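Local coordinates for microcin B17-processing protein McbC (Escherichia coli str. K-12 substr. MG1655, PDB 6GRH), which takes part in converting the inactive microcin B17 precursor into the active peptide, as a flavin mononucleotide-binding oxidoreductase of the nitroreductase family, at residues L95-I100 with N139-Q144; L133-E138 with G146-H151. All coordinates share one frame; numbering follows the deposited sequence.

Contact 1: residues L95-I100 with N139-Q144; sequences LSIRTI and NTENWQ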
loop_
_atom_site.group_PDB
_atom_site.type_symbol
_atom_site.label_atom_id
_atom_site.label_comp_id
_atom_site.label_asym_id
_atom_site.label_seq_id
_atom_site.Cartn_x
_atom_site.Cartn_y
_atom_site.Cartn_z
ATOM N N LEU D 95 38.212 -10.833 24.716
ATOM C CA LEU D 95 37.657 -11.790 23.750
ATOM C C LEU D 95 38.534 -11.753 22.508
ATOM O O LEU D 95 38.716 -10.694 21.916
ATOM C CB LEU D 95 36.206 -11.445 23.383
ATOM C CG LEU D 95 35.579 -12.360 22.296
ATOM C CD1 LEU D 95 35.393 -13.771 22.834
ATOM C CD2 LEU D 95 34.271 -11.834 21.776
ATOM N N SER D 96 39.061 -12.904 22.108
ATOM C CA SER D 96 40.042 -12.966 21.023
ATOM C C SER D 96 39.351 -12.923 19.665
ATOM O O SER D 96 38.202 -13.362 19.530
ATOM C CB SER D 96 40.870 -14.247 21.117
ATOM O OG SER D 96 40.082 -15.359 20.730
ATOM N N ILE D 97 40.055 -12.403 18.663
ATOM C CA ILE D 97 39.599 -12.507 17.267
ATOM C C ILE D 97 39.406 -13.966 16.832
ATOM O O ILE D 97 38.545 -14.251 15.999
ATOM C CB ILE D 97 40.532 -11.780 16.255
ATOM C CG1 ILE D 97 41.994 -12.278 16.334
ATOM C CG2 ILE D 97 40.463 -10.270 16.450
ATOM C CD1 ILE D 97 42.884 -11.742 15.236
ATOM N N ARG D 98 40.194 -14.874 17.419
ATOM C CA ARG D 98 40.090 -16.325 17.179
ATOM C C ARG D 98 38.686 -16.875 17.460
ATOM O O ARG D 98 38.162 -17.681 16.700
ATOM C CB ARG D 98 41.151 -17.078 18.007
ATOM N N THR D 99 38.067 -16.403 18.532
ATOM C CA THR D 99 36.703 -16.791 18.877
ATOM C C THR D 99 35.683 -16.272 17.856
ATOM O O THR D 99 34.765 -16.999 17.448
ATOM C CB THR D 99 36.349 -16.314 20.294
ATOM O OG1 THR D 99 37.214 -16.962 21.224
ATOM C CG2 THR D 99 34.898 -16.640 20.663
ATOM N N ILE D 100 35.857 -15.029 17.424
ATOM C CA ILE D 100 34.919 -14.408 16.474
ATOM C C ILE D 100 35.059 -15.079 15.089
ATOM O O ILE D 100 34.060 -15.392 14.435
ATOM C CB ILE D 100 35.113 -12.872 16.404
ATOM C CG1 ILE D 100 34.896 -12.230 17.792
ATOM C CG2 ILE D 100 34.168 -12.257 15.390
ATOM C CD1 ILE D 100 35.288 -10.766 17.894
ATOM N N ASN D 139 37.463 -4.290 25.198
ATOM C CA ASN D 139 37.958 -5.614 25.593
ATOM C C ASN D 139 37.799 -6.689 24.514
ATOM O O ASN D 139 38.057 -7.864 24.761
ATOM C CB ASN D 139 37.306 -6.078 26.908
ATOM C CG ASN D 139 38.140 -5.751 28.118
ATOM O OD1 ASN D 139 39.363 -5.919 28.110
ATOM N ND2 ASN D 139 37.482 -5.327 29.185
ATOM N N THR D 140 37.373 -6.294 23.323
ATOM C CA THR D 140 37.373 -7.184 22.181
ATOM C C THR D 140 38.642 -6.888 21.372
ATOM O O THR D 140 38.935 -5.725 21.070
ATOM C CB THR D 140 36.116 -6.966 21.339
ATOM O OG1 THR D 140 34.954 -7.162 22.162
ATOM C CG2 THR D 140 36.086 -7.942 20.138
ATOM N N GLU D 141 39.407 -7.932 21.057
ATOM C CA GLU D 141 40.602 -7.804 20.211
ATOM C C GLU D 141 40.141 -7.365 18.806
ATOM O O GLU D 141 39.001 -7.624 18.427
ATOM C CB GLU D 141 41.324 -9.152 20.132
ATOM C CG GLU D 141 42.815 -9.068 19.874
ATOM C CD GLU D 141 43.494 -10.430 19.676
ATOM O OE1 GLU D 141 42.817 -11.491 19.648
ATOM O OE2 GLU D 141 44.734 -10.425 19.525
ATOM N N ASN D 142 41.011 -6.703 18.052
ATOM C CA ASN D 142 40.669 -6.191 16.724
ATOM C C ASN D 142 41.669 -6.639 15.648
ATOM O O ASN D 142 42.817 -6.915 15.946
ATOM C CB ASN D 142 40.598 -4.663 16.767
ATOM C CG ASN D 142 39.613 -4.087 15.762
ATOM O OD1 ASN D 142 39.109 -4.781 14.874
ATOM N ND2 ASN D 142 39.354 -2.800 15.884
ATOM N N TRP D 143 41.206 -6.708 14.400
ATOM C CA TRP D 143 42.062 -7.073 13.265
ATOM C C TRP D 143 42.820 -5.858 12.755
ATOM O O TRP D 143 43.999 -5.931 12.477
ATOM C CB TRP D 143 41.229 -7.653 12.125
ATOM C CG TRP D 143 40.614 -8.956 12.454
ATOM C CD1 TRP D 143 41.151 -10.197 12.235
ATOM C CD2 TRP D 143 39.352 -9.167 13.079
ATOM N NE1 TRP D 143 40.279 -11.165 12.670
ATOM C CE2 TRP D 143 39.176 -10.557 13.204
ATOM C CE3 TRP D 143 38.347 -8.313 13.547
ATOM C CZ2 TRP D 143 38.034 -11.115 13.781
ATOM C CZ3 TRP D 143 37.212 -8.873 14.125
ATOM C CH2 TRP D 143 37.069 -10.257 14.239
ATOM N N GLN D 144 42.106 -4.753 12.601
ATOM C CA GLN D 144 42.645 -3.509 12.089
ATOM C C GLN D 144 42.317 -2.418 13.110
ATOM O O GLN D 144 41.144 -2.141 13.358
ATOM C CB GLN D 144 41.977 -3.199 10.744
ATOM C CG GLN D 144 42.505 -1.965 10.042
ATOM C CD GLN D 144 41.942 -1.823 8.652
ATOM O OE1 GLN D 144 40.810 -1.392 8.468
ATOM N NE2 GLN D 144 42.723 -2.203 7.661
#

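Contact 2: residues L133-E138 with G146-H151; sequences LCRLSE and GTNVYH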
loop_
_atom_site.group_PDB
_atom_site.type_symbol
_atom_site.label_atom_id
_atom_site.label_comp_id
_atom_site.label_asym_id
_atom_site.label_seq_id
_atom_site.Cartn_x
_atom_site.Cartn_y
_atom_site.Cartn_z
ATOM N N LEU D 133 29.846 -7.280 11.014
ATOM C CA LEU D 133 30.395 -7.537 12.333
ATOM C C LEU D 133 30.643 -6.183 12.976
ATOM O O LEU D 133 31.313 -5.340 12.376
ATOM C CB LEU D 133 31.701 -8.301 12.214
ATOM C CG LEU D 133 32.606 -8.382 13.456
ATOM C CD1 LEU D 133 31.901 -9.121 14.580
ATOM C CD2 LEU D 133 33.892 -9.076 13.056
ATOM N N CYS D 134 30.089 -5.978 14.171
ATOM C CA CYS D 134 30.252 -4.723 14.911
ATOM C C CYS D 134 30.996 -4.977 16.209
ATOM O O CYS D 134 30.535 -5.761 17.038
ATOM C CB CYS D 134 28.877 -4.090 15.193
ATOM S SG CYS D 134 28.046 -3.479 13.702
ATOM N N ARG D 135 32.150 -4.321 16.382
ATOM C CA ARG D 135 32.967 -4.463 17.590
ATOM C C ARG D 135 32.465 -3.447 18.624
ATOM O O ARG D 135 32.414 -2.260 18.332
ATOM C CB ARG D 135 34.439 -4.219 17.256
ATOM C CG ARG D 135 35.369 -4.204 18.449
ATOM C CD ARG D 135 36.825 -4.246 17.995
ATOM N NE ARG D 135 37.739 -4.091 19.112
ATOM C CZ ARG D 135 38.116 -2.924 19.653
ATOM N NH1 ARG D 135 37.665 -1.754 19.193
ATOM N NH2 ARG D 135 38.957 -2.935 20.674
ATOM N N LEU D 136 32.102 -3.918 19.814
ATOM C CA LEU D 136 31.340 -3.113 20.790
ATOM C C LEU D 136 32.008 -2.854 22.123
ATOM O O LEU D 136 31.449 -2.109 22.941
ATOM C CB LEU D 136 30.000 -3.779 21.091
ATOM C CG LEU D 136 29.063 -3.993 19.909
ATOM C CD1 LEU D 136 27.793 -4.653 20.394
ATOM C CD2 LEU D 136 28.770 -2.664 19.251
ATOM N N SER D 137 33.158 -3.478 22.364
ATOM C CA SER D 137 33.906 -3.277 23.605
ATOM C C SER D 137 35.376 -3.121 23.274
ATOM O O SER D 137 35.887 -3.810 22.387
ATOM C CB SER D 137 33.729 -4.492 24.512
ATOM O OG SER D 137 34.698 -4.515 25.553
ATOM N N GLU D 138 36.070 -2.259 24.027
ATOM C CA GLU D 138 37.524 -2.188 23.926
ATOM C C GLU D 138 38.212 -3.432 24.497
ATOM O O GLU D 138 39.402 -3.603 24.289
ATOM C CB GLU D 138 38.076 -0.900 24.565
ATOM C CG GLU D 138 37.558 0.387 23.901
ATOM C CD GLU D 138 37.784 0.480 22.377
ATOM O OE1 GLU D 138 38.850 0.039 21.856
ATOM O OE2 GLU D 138 36.885 1.027 21.692
ATOM N N GLY D 146 41.186 0.526 15.070
ATOM C CA GLY D 146 40.263 1.631 14.839
ATOM C C GLY D 146 39.102 1.338 13.911
ATOM O O GLY D 146 38.221 2.172 13.768
ATOM N N THR D 147 39.086 0.169 13.281
ATOM C CA THR D 147 37.963 -0.246 12.450
ATOM C C THR D 147 37.055 -1.108 13.310
ATOM O O THR D 147 37.496 -2.134 13.829
ATOM C CB THR D 147 38.454 -1.027 11.229
ATOM O OG1 THR D 147 39.304 -0.175 10.470
ATOM C CG2 THR D 147 37.297 -1.507 10.371
ATOM N N ASN D 148 35.806 -0.671 13.479
ATOM C CA ASN D 148 34.856 -1.361 14.348
ATOM C C ASN D 148 33.674 -1.974 13.657
ATOM O O ASN D 148 32.890 -2.627 14.310
ATOM C CB ASN D 148 34.376 -0.422 15.435
ATOM C CG ASN D 148 35.445 -0.145 16.441
ATOM O OD1 ASN D 148 36.087 -1.076 16.926
ATOM N ND2 ASN D 148 35.676 1.133 16.743
ATOM N N VAL D 149 33.535 -1.759 12.352
ATOM C CA VAL D 149 32.528 -2.453 11.556
ATOM C C VAL D 149 33.249 -3.134 10.411
ATOM O O VAL D 149 34.102 -2.523 9.784
ATOM C CB VAL D 149 31.472 -1.495 10.990
ATOM C CG1 VAL D 149 30.390 -2.276 10.290
ATOM C CG2 VAL D 149 30.856 -0.652 12.095
ATOM N N TYR D 150 32.888 -4.385 10.152
ATOM C CA TYR D 150 33.447 -5.172 9.068
ATOM C C TYR D 150 32.294 -5.840 8.357
ATOM O O TYR D 150 31.213 -5.973 8.926
ATOM C CB TYR D 150 34.391 -6.264 9.602
ATOM C CG TYR D 150 35.628 -5.771 10.304
ATOM C CD1 TYR D 150 35.629 -5.511 11.683
ATOM C CD2 TYR D 150 36.811 -5.588 9.607
ATOM C CE1 TYR D 150 36.765 -5.072 12.329
ATOM C CE2 TYR D 150 37.957 -5.136 10.252
ATOM C CZ TYR D 150 37.930 -4.885 11.606
ATOM O OH TYR D 150 39.065 -4.426 12.222
ATOM N N HIS D 151 32.525 -6.260 7.113
ATOM C CA HIS D 151 31.567 -7.034 6.364
ATOM C C HIS D 151 32.182 -8.419 6.148
ATOM O O HIS D 151 33.292 -8.511 5.649
ATOM C CB HIS D 151 31.292 -6.287 5.071
ATOM C CG HIS D 151 30.497 -7.044 4.062
ATOM N ND1 HIS D 151 30.830 -7.055 2.729
ATOM C CD2 HIS D 151 29.384 -7.798 4.181
ATOM C CE1 HIS D 151 29.950 -7.783 2.060
ATOM N NE2 HIS D 151 29.051 -8.235 2.919
#

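Contact 1: residues L95-I100 with N139-Q144
Leu95 and Thr140 face each other in a single backbone beta bridge, which supplies two of the three hydrogen bonds between these segments. Leu95 N donates to Asn139 O at 3.0 Å, while Leu95 O receives Glu141 N in an almost straight bond (174° at the hydrogen). The third bond involves a side chain. Glu141 has CG anti to its backbone N (chi1 -153°) and is extended beyond it; its OE1 accepts from Ile97 N at 3.1 Å, using the anti side of the carboxylate with the donor 23° out of plane. Ser96, the N-cap of helix 97-108, accepts from Thr99 N with OG, 3.2 Å away.

Most of the apolar contacts gather round the Trp143 indole. The side chains of Ile97 and Trp143 run past one another head to tail, and Ile97 CG2 makes a CH-pi contact over the face of the six-membered ring, 3.6 Å from its centroid. Ile97 CD1 reaches the pyrrole part, 3.7 Å from Trp143 NE1, whose hydrogen bond goes to Glu101. Ile100 CG2 lies at the edge, in the ring plane and 3.7 Å from Trp143 CH2. Ile70 of the second subunit also packs on Trp143.

Two side-chain oxygens thus meet amide N-H groups in the first helical turn, and the negative charge of Glu141 probably interacts favourably with this positively polarised helix end.

Contact 2: residues L133-E138 with G146-H151
Arg135 and Asn148 meet through both backbone and side chain at the open end of a beta hairpin, whose consecutive antiparallel strands, 129-135 and 149-153, are joined by a long connection. Arg135 N donates to Asn148 O at 2.8 Å, and the side chain then passes Asn148 OD1 at a slant. CB and CG skirt this oxygen, and Arg135 CD comes closer, 3.4 Å from Asn148 OD1. CG lies anti to the backbone N (chi1 174°), and the chain stays extended as far as NE, which donates to Thr140 O. At the tip, Arg135 NH1 bonds to Asn148 OD1 at 2.8 Å, on a lone pair, with the guanidinium and amide planes only 8° apart. Arg135 NH2 forms a salt bridge with Glu138 OE1 at 3.2 Å, close to the guanidinium plane but from above the carboxylate.

Farther along, Leu133 and Tyr150 are a hydrogen-bonded pair, joined by Leu133 N to Tyr150 O at 2.8 Å and by Tyr150 N to Leu133 O at 2.9 Å. Asn148 and Val149 form a classic beta bulge opposite Ala163.

The rotation of the guanidinium is therefore fixed by Asn148 OD1 and Glu138 OE1, both close to its plane, and Glu138 probably offsets part of the positive charge of the buried Arg135.

The centres of contact 1 and contact 2 lie about 9 Å apart, and their segments alternate along the chain: 95-100, 133-138, 139-144, then 146-151. Strands 129-135 and 149-153 are neighbours in the antiparallel sheet, and the connection between them includes 139-144, which crosses to the start of helix 97-108. The contacts touch directly: Asn142 OD1 lies 2.7 Å from Tyr150 OH, a probable hydrogen bond, and Trp143 CZ3 packs 3.5 Å from Leu133 CD2. One connection is thereby tied both to a helix and to its own flanking strands. Between that helix and strand 129-135, the chain supplies the flavin-pocket residues Arg117 and Pro121 to Ala125 of this nitroreductase-family protein.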